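Local atomic coordinates of beta sliding clamp (Bartonella birtlesii LL-WM9, PDB entry 6PTR), a protein that probably tethers DNA polymerases and other proteins to DNA, conferring processivity, as a ring-shaped head-to-tail homodimer that encircles the duplex. Residues I288-G293 / N311-S316; L330-N335 / L376-V381. All coordinates share one frame; numbering follows the deposited sequence.

Interaction 1 (I288-G293 / N311-S316); sequences ISNDRG and NPDSGS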
loop_
_atom_site.group_PDB
_atom_site.type_symbol
_atom_site.label_atom_id
_atom_site.label_comp_id
_atom_site.label_asym_id
_atom_site.label_seq_id
_atom_site.Cartn_x
_atom_site.Cartn_y
_atom_site.Cartn_z
ATOM N N ILE C 288 4.622 19.755 -8.905
ATOM C CA ILE C 288 5.779 19.678 -9.806
ATOM C C ILE C 288 7.099 19.526 -9.069
ATOM O O ILE C 288 8.150 19.452 -9.722
ATOM C CB ILE C 288 5.864 20.917 -10.731
ATOM C CG1 ILE C 288 6.054 22.175 -9.900
ATOM C CG2 ILE C 288 4.593 21.070 -11.552
ATOM C CD1 ILE C 288 6.391 23.408 -10.777
ATOM N N SER C 289 7.094 19.495 -7.738
ATOM C CA SER C 289 8.367 19.443 -7.027
ATOM C C SER C 289 8.926 18.028 -7.019
ATOM O O SER C 289 8.216 17.053 -7.288
ATOM C CB SER C 289 8.208 19.951 -5.592
ATOM O OG SER C 289 7.917 21.337 -5.595
ATOM N N ASN C 290 10.220 17.924 -6.727
ATOM C CA ASN C 290 10.880 16.615 -6.678
ATOM C C ASN C 290 11.972 16.670 -5.609
ATOM O O ASN C 290 11.930 17.522 -4.718
ATOM C CB ASN C 290 11.381 16.202 -8.076
ATOM C CG ASN C 290 12.511 17.096 -8.606
ATOM O OD1 ASN C 290 13.065 17.917 -7.885
ATOM N ND2 ASN C 290 12.869 16.908 -9.880
ATOM N N ASP C 291 12.974 15.783 -5.713
ATOM C CA ASP C 291 13.993 15.672 -4.668
ATOM C C ASP C 291 14.861 16.920 -4.520
ATOM O O ASP C 291 15.538 17.068 -3.496
ATOM C CB ASP C 291 14.899 14.473 -4.934
ATOM C CG ASP C 291 14.155 13.158 -4.880
ATOM O OD1 ASP C 291 13.111 13.097 -4.189
ATOM O OD2 ASP C 291 14.613 12.195 -5.533
ATOM N N ARG C 292 14.870 17.818 -5.502
ATOM C CA ARG C 292 15.697 19.019 -5.375
ATOM C C ARG C 292 15.223 19.928 -4.260
ATOM O O ARG C 292 16.015 20.702 -3.714
ATOM C CB ARG C 292 15.706 19.811 -6.683
ATOM C CG ARG C 292 16.409 19.114 -7.824
ATOM C CD ARG C 292 16.305 19.949 -9.082
ATOM N NE ARG C 292 16.975 19.353 -10.227
ATOM C CZ ARG C 292 18.191 19.690 -10.647
ATOM N NH1 ARG C 292 18.901 20.617 -10.012
ATOM N NH2 ARG C 292 18.688 19.109 -11.716
ATOM N N GLY C 293 13.943 19.884 -3.941
ATOM C CA GLY C 293 13.361 20.773 -2.957
ATOM C C GLY C 293 11.878 20.921 -3.209
ATOM O O GLY C 293 11.355 20.539 -4.259
ATOM N N ASN C 311 10.576 24.260 -10.681
ATOM C CA ASN C 311 11.399 23.050 -10.607
ATOM C C ASN C 311 12.094 22.896 -11.947
ATOM O O ASN C 311 11.434 22.794 -12.984
ATOM C CB ASN C 311 10.552 21.816 -10.267
ATOM C CG ASN C 311 11.311 20.475 -10.404
ATOM O OD1 ASN C 311 12.481 20.407 -10.757
ATOM N ND2 ASN C 311 10.592 19.378 -10.136
ATOM N N PRO C 312 13.429 22.892 -11.974
ATOM C CA PRO C 312 14.123 22.879 -13.267
ATOM C C PRO C 312 13.906 21.615 -14.060
ATOM O O PRO C 312 14.223 21.598 -15.255
ATOM C CB PRO C 312 15.599 23.023 -12.876
ATOM C CG PRO C 312 15.663 22.452 -11.491
ATOM C CD PRO C 312 14.366 22.880 -10.836
ATOM N N ASP C 313 13.415 20.547 -13.430
ATOM C CA ASP C 313 13.173 19.312 -14.143
ATOM C C ASP C 313 11.754 19.203 -14.677
ATOM O O ASP C 313 11.484 18.264 -15.436
ATOM C CB ASP C 313 13.466 18.110 -13.236
ATOM C CG ASP C 313 14.914 18.055 -12.792
ATOM O OD1 ASP C 313 15.804 18.430 -13.593
ATOM O OD2 ASP C 313 15.162 17.629 -11.644
ATOM N N SER C 314 10.848 20.122 -14.320
ATOM C CA SER C 314 9.458 19.975 -14.748
ATOM C C SER C 314 8.786 21.258 -15.221
ATOM O O SER C 314 7.901 21.177 -16.083
ATOM C CB SER C 314 8.612 19.373 -13.616
ATOM O OG SER C 314 8.581 20.224 -12.493
ATOM N N GLY C 315 9.132 22.417 -14.693
ATOM C CA GLY C 315 8.452 23.631 -15.116
ATOM C C GLY C 315 8.101 24.526 -13.949
ATOM O O GLY C 315 8.879 24.644 -12.998
ATOM N N SER C 316 6.943 25.179 -14.013
ATOM C CA SER C 316 6.539 26.120 -12.978
ATOM C C SER C 316 5.050 25.974 -12.737
ATOM O O SER C 316 4.309 25.448 -13.572
ATOM C CB SER C 316 6.863 27.564 -13.350
ATOM O OG SER C 316 6.204 27.940 -14.556
#
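Asn311 carries CG anti to its backbone N (chi1 170°), which sends its amide out toward the loop 288-293, while Ser314 tucks OG between its own N and carbonyl carbon (chi1 63°). Both groups converge on the carbonyl of Ile288. Asn311 ND2 donates to Ile288 O at a very short 2.5 Å, nearly straight and within the plane of its own amide; Ser314 OG gives its proton to a lone pair of the same Ile288 O at 2.9 Å. Asn290, whose CG sits between its backbone N and carbonyl carbon (chi1 67°), crosses Asn311 at about a right angle. Its two ends do separate jobs: OD1 accepts from Arg292 N in an Asx turn, within the type I turn from Asn290 to Gly293, and ND2 donates to the anti lone pair of Asp313 OD2 at 3.0 Å. A second Asx turn, Asn311 OD1 to Asp313 N, shapes the hairpin joining strands 304-311 and 315-322, where Ser314 and Gly315 form a classic beta bulge facing Asn311. The extended Arg292 chain brings NE to Asp313 OD2 at 2.9 Å, a salt bridge in the guanidinium plane but from above the carboxylate plane, and Pro312 CG lies over one guanidinium face. Beyond the bulge, Ser316, its CA a tight 3.5 Å from Ile288 CD1, pairs with a strand of the second subunit, and Ile288 packs on Phe116 of that subunit.

Interaction 2 (L330-N335 / L376-V381); sequences LEIGFN and LMPVRV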
loop_
_atom_site.group_PDB
_atom_site.type_symbol
_atom_site.label_atom_id
_atom_site.label_comp_id
_atom_site.label_asym_id
_atom_site.label_seq_id
_atom_site.Cartn_x
_atom_site.Cartn_y
_atom_site.Cartn_z
ATOM N N LEU C 330 5.404 41.342 0.960
ATOM C CA LEU C 330 6.485 40.454 1.357
ATOM C C LEU C 330 6.522 39.269 0.413
ATOM O O LEU C 330 5.477 38.711 0.077
ATOM C CB LEU C 330 6.302 39.975 2.801
ATOM C CG LEU C 330 7.246 38.915 3.367
ATOM C CD1 LEU C 330 8.681 39.417 3.411
ATOM C CD2 LEU C 330 6.792 38.518 4.759
ATOM N N GLU C 331 7.730 38.883 0.004
ATOM C CA GLU C 331 7.964 37.630 -0.700
ATOM C C GLU C 331 8.739 36.712 0.234
ATOM O O GLU C 331 9.820 37.081 0.717
ATOM C CB GLU C 331 8.744 37.856 -1.998
ATOM C CG GLU C 331 8.010 38.667 -3.038
ATOM C CD GLU C 331 8.665 38.557 -4.417
ATOM O OE1 GLU C 331 9.684 39.231 -4.645
ATOM O OE2 GLU C 331 8.169 37.775 -5.256
ATOM N N ILE C 332 8.181 35.543 0.510
ATOM C CA ILE C 332 8.761 34.622 1.475
ATOM C C ILE C 332 8.506 33.205 0.999
ATOM O O ILE C 332 7.428 32.889 0.475
ATOM C CB ILE C 332 8.187 34.878 2.893
ATOM C CG1 ILE C 332 8.895 34.008 3.941
ATOM C CG2 ILE C 332 6.679 34.639 2.917
ATOM C CD1 ILE C 332 8.597 34.494 5.406
ATOM N N GLY C 333 9.505 32.347 1.168
ATOM C CA GLY C 333 9.430 30.975 0.709
ATOM C C GLY C 333 9.326 30.033 1.892
ATOM O O GLY C 333 9.874 30.300 2.958
ATOM N N PHE C 334 8.665 28.904 1.672
ATOM C CA PHE C 334 8.568 27.815 2.638
ATOM C C PHE C 334 8.623 26.483 1.911
ATOM O O PHE C 334 8.304 26.383 0.727
ATOM C CB PHE C 334 7.250 27.856 3.438
ATOM C CG PHE C 334 7.127 29.037 4.347
ATOM C CD1 PHE C 334 7.831 29.083 5.542
ATOM C CD2 PHE C 334 6.302 30.103 4.015
ATOM C CE1 PHE C 334 7.711 30.177 6.392
ATOM C CE2 PHE C 334 6.190 31.205 4.851
ATOM C CZ PHE C 334 6.888 31.239 6.044
ATOM N N ASN C 335 9.025 25.453 2.650
ATOM C CA ASN C 335 8.850 24.079 2.214
ATOM C C ASN C 335 7.358 23.777 2.136
ATOM O O ASN C 335 6.638 23.910 3.129
ATOM C CB ASN C 335 9.552 23.149 3.214
ATOM C CG ASN C 335 9.405 21.690 2.865
ATOM O OD1 ASN C 335 8.296 21.210 2.625
ATOM N ND2 ASN C 335 10.525 20.964 2.869
ATOM N N LEU C 376 7.663 27.835 11.786
ATOM C CA LEU C 376 8.207 27.271 10.556
ATOM C C LEU C 376 9.270 28.204 9.994
ATOM O O LEU C 376 9.020 29.401 9.799
ATOM C CB LEU C 376 7.102 27.057 9.525
ATOM C CG LEU C 376 7.569 26.467 8.193
ATOM C CD1 LEU C 376 8.137 25.077 8.409
ATOM C CD2 LEU C 376 6.397 26.445 7.222
ATOM N N MET C 377 10.464 27.642 9.726
ATOM C CA MET C 377 11.540 28.435 9.135
ATOM C C MET C 377 11.299 28.607 7.639
ATOM O O MET C 377 10.911 27.659 6.961
ATOM C CB MET C 377 12.894 27.750 9.350
ATOM C CG MET C 377 14.117 28.691 9.152
ATOM S SD MET C 377 14.099 30.003 10.392
ATOM C CE MET C 377 15.518 30.947 9.864
ATOM N N PRO C 378 11.514 29.792 7.091
ATOM C CA PRO C 378 11.405 29.951 5.633
ATOM C C PRO C 378 12.581 29.314 4.906
ATOM O O PRO C 378 13.575 28.898 5.502
ATOM C CB PRO C 378 11.403 31.466 5.417
ATOM C CG PRO C 378 11.988 32.042 6.658
ATOM C CD PRO C 378 11.647 31.074 7.784
ATOM N N VAL C 379 12.466 29.298 3.575
ATOM C CA VAL C 379 13.568 28.902 2.702
ATOM C C VAL C 379 13.743 30.025 1.680
ATOM O O VAL C 379 12.803 30.764 1.382
ATOM C CB VAL C 379 13.330 27.551 1.983
ATOM C CG1 VAL C 379 13.073 26.417 3.015
ATOM C CG2 VAL C 379 12.163 27.645 1.008
ATOM N N ARG C 380 14.937 30.115 1.105
ATOM C CA ARG C 380 15.188 31.198 0.157
ATOM C C ARG C 380 14.521 30.904 -1.186
ATOM O O ARG C 380 14.510 29.765 -1.666
ATOM C CB ARG C 380 16.687 31.432 -0.034
ATOM C CG ARG C 380 17.389 31.911 1.231
ATOM C CD ARG C 380 18.730 32.527 0.862
ATOM N NE ARG C 380 18.575 33.679 -0.034
ATOM C CZ ARG C 380 19.594 34.310 -0.607
ATOM N NH1 ARG C 380 20.830 33.892 -0.367
ATOM N NH2 ARG C 380 19.385 35.347 -1.415
ATOM N N VAL C 381 13.967 31.951 -1.792
ATOM C CA VAL C 381 13.319 31.875 -3.085
ATOM C C VAL C 381 13.705 33.125 -3.886
ATOM O O VAL C 381 14.368 34.046 -3.381
ATOM C CB VAL C 381 11.794 31.760 -2.962
ATOM C CG1 VAL C 381 11.371 30.401 -2.385
ATOM C CG2 VAL C 381 11.254 32.953 -2.129
ATOM O OXT VAL C 381 13.382 33.237 -5.081
HETATM O O HOH W 1 12.197 33.332 1.983
HETATM O O HOH W 2 10.043 25.575 5.361
#
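The Phe334 ring has Met377 O near its plane, at the edge by CD1, whereas Leu376 and the Pro378 backbone approach obliquely. Leu376 CD2 comes closest, 3.4 Å from Phe334 CD1, carried there by a side chain whose CG is anti to the backbone N (chi1 180°). Phe334 starts out away from the 376-381 segment, but with CG beside its own N (chi1 -67°) the ring swings back, and CE1 reaches Pro378 CB at 4.0 Å. On the same side of the strand, the extended Ile332 side chain crosses the proline obliquely, CG1 to Pro378 CB at 3.9 Å, so Pro378 touches both residues.

The backbones run at a steep angle to each other and meet closely at Gly333. Val379 N donates to Gly333 O at 2.8 Å, arriving well above the carbonyl plane. Two waters fill out the polar pairing: one accepts from Gly333 N and donates to Val379 O, the other accepts from Asn335 N and donates to Met377 O. Val381 CG1 lies 3.7 Å from Gly333 CA, in the place a side chain there would take, and Val379 CG2 rests against Phe334 N.

This C-terminal tail also borders the griselimycin site: Arg380 makes backbone hydrogen bonds to the bound peptide, and Met377 and Val379 pack on it. Asn335 is the N-cap of helix 336-345, its OD1 accepting from Tyr338 N, and Phe334 and Leu376 both pack on Leu339 of that helix. Within its sheet, edge strand 330-335 is hydrogen-bonded to strand 295-301, while the tail leaves the end of strand 372-376 and passes across strand 330-335.

Both contacts belong to the C-terminal domain and reach the same four-stranded sheet: 311-316 leads into its edge strand 315-322, and 330-335 is the outermost strand at the other edge. Their centres are 16 Å apart and they do not touch. Interaction 1 is a surface contact at the subunit interface, built mainly from side-chain hydrogen bonds and a salt bridge that tie one loop to a hairpin. Interaction 2 is mostly buried and apolar, its few polar links running through backbone groups and two waters. The first thus lies beside the partner subunit of the ring, the second beside the bound peptide antibiotic.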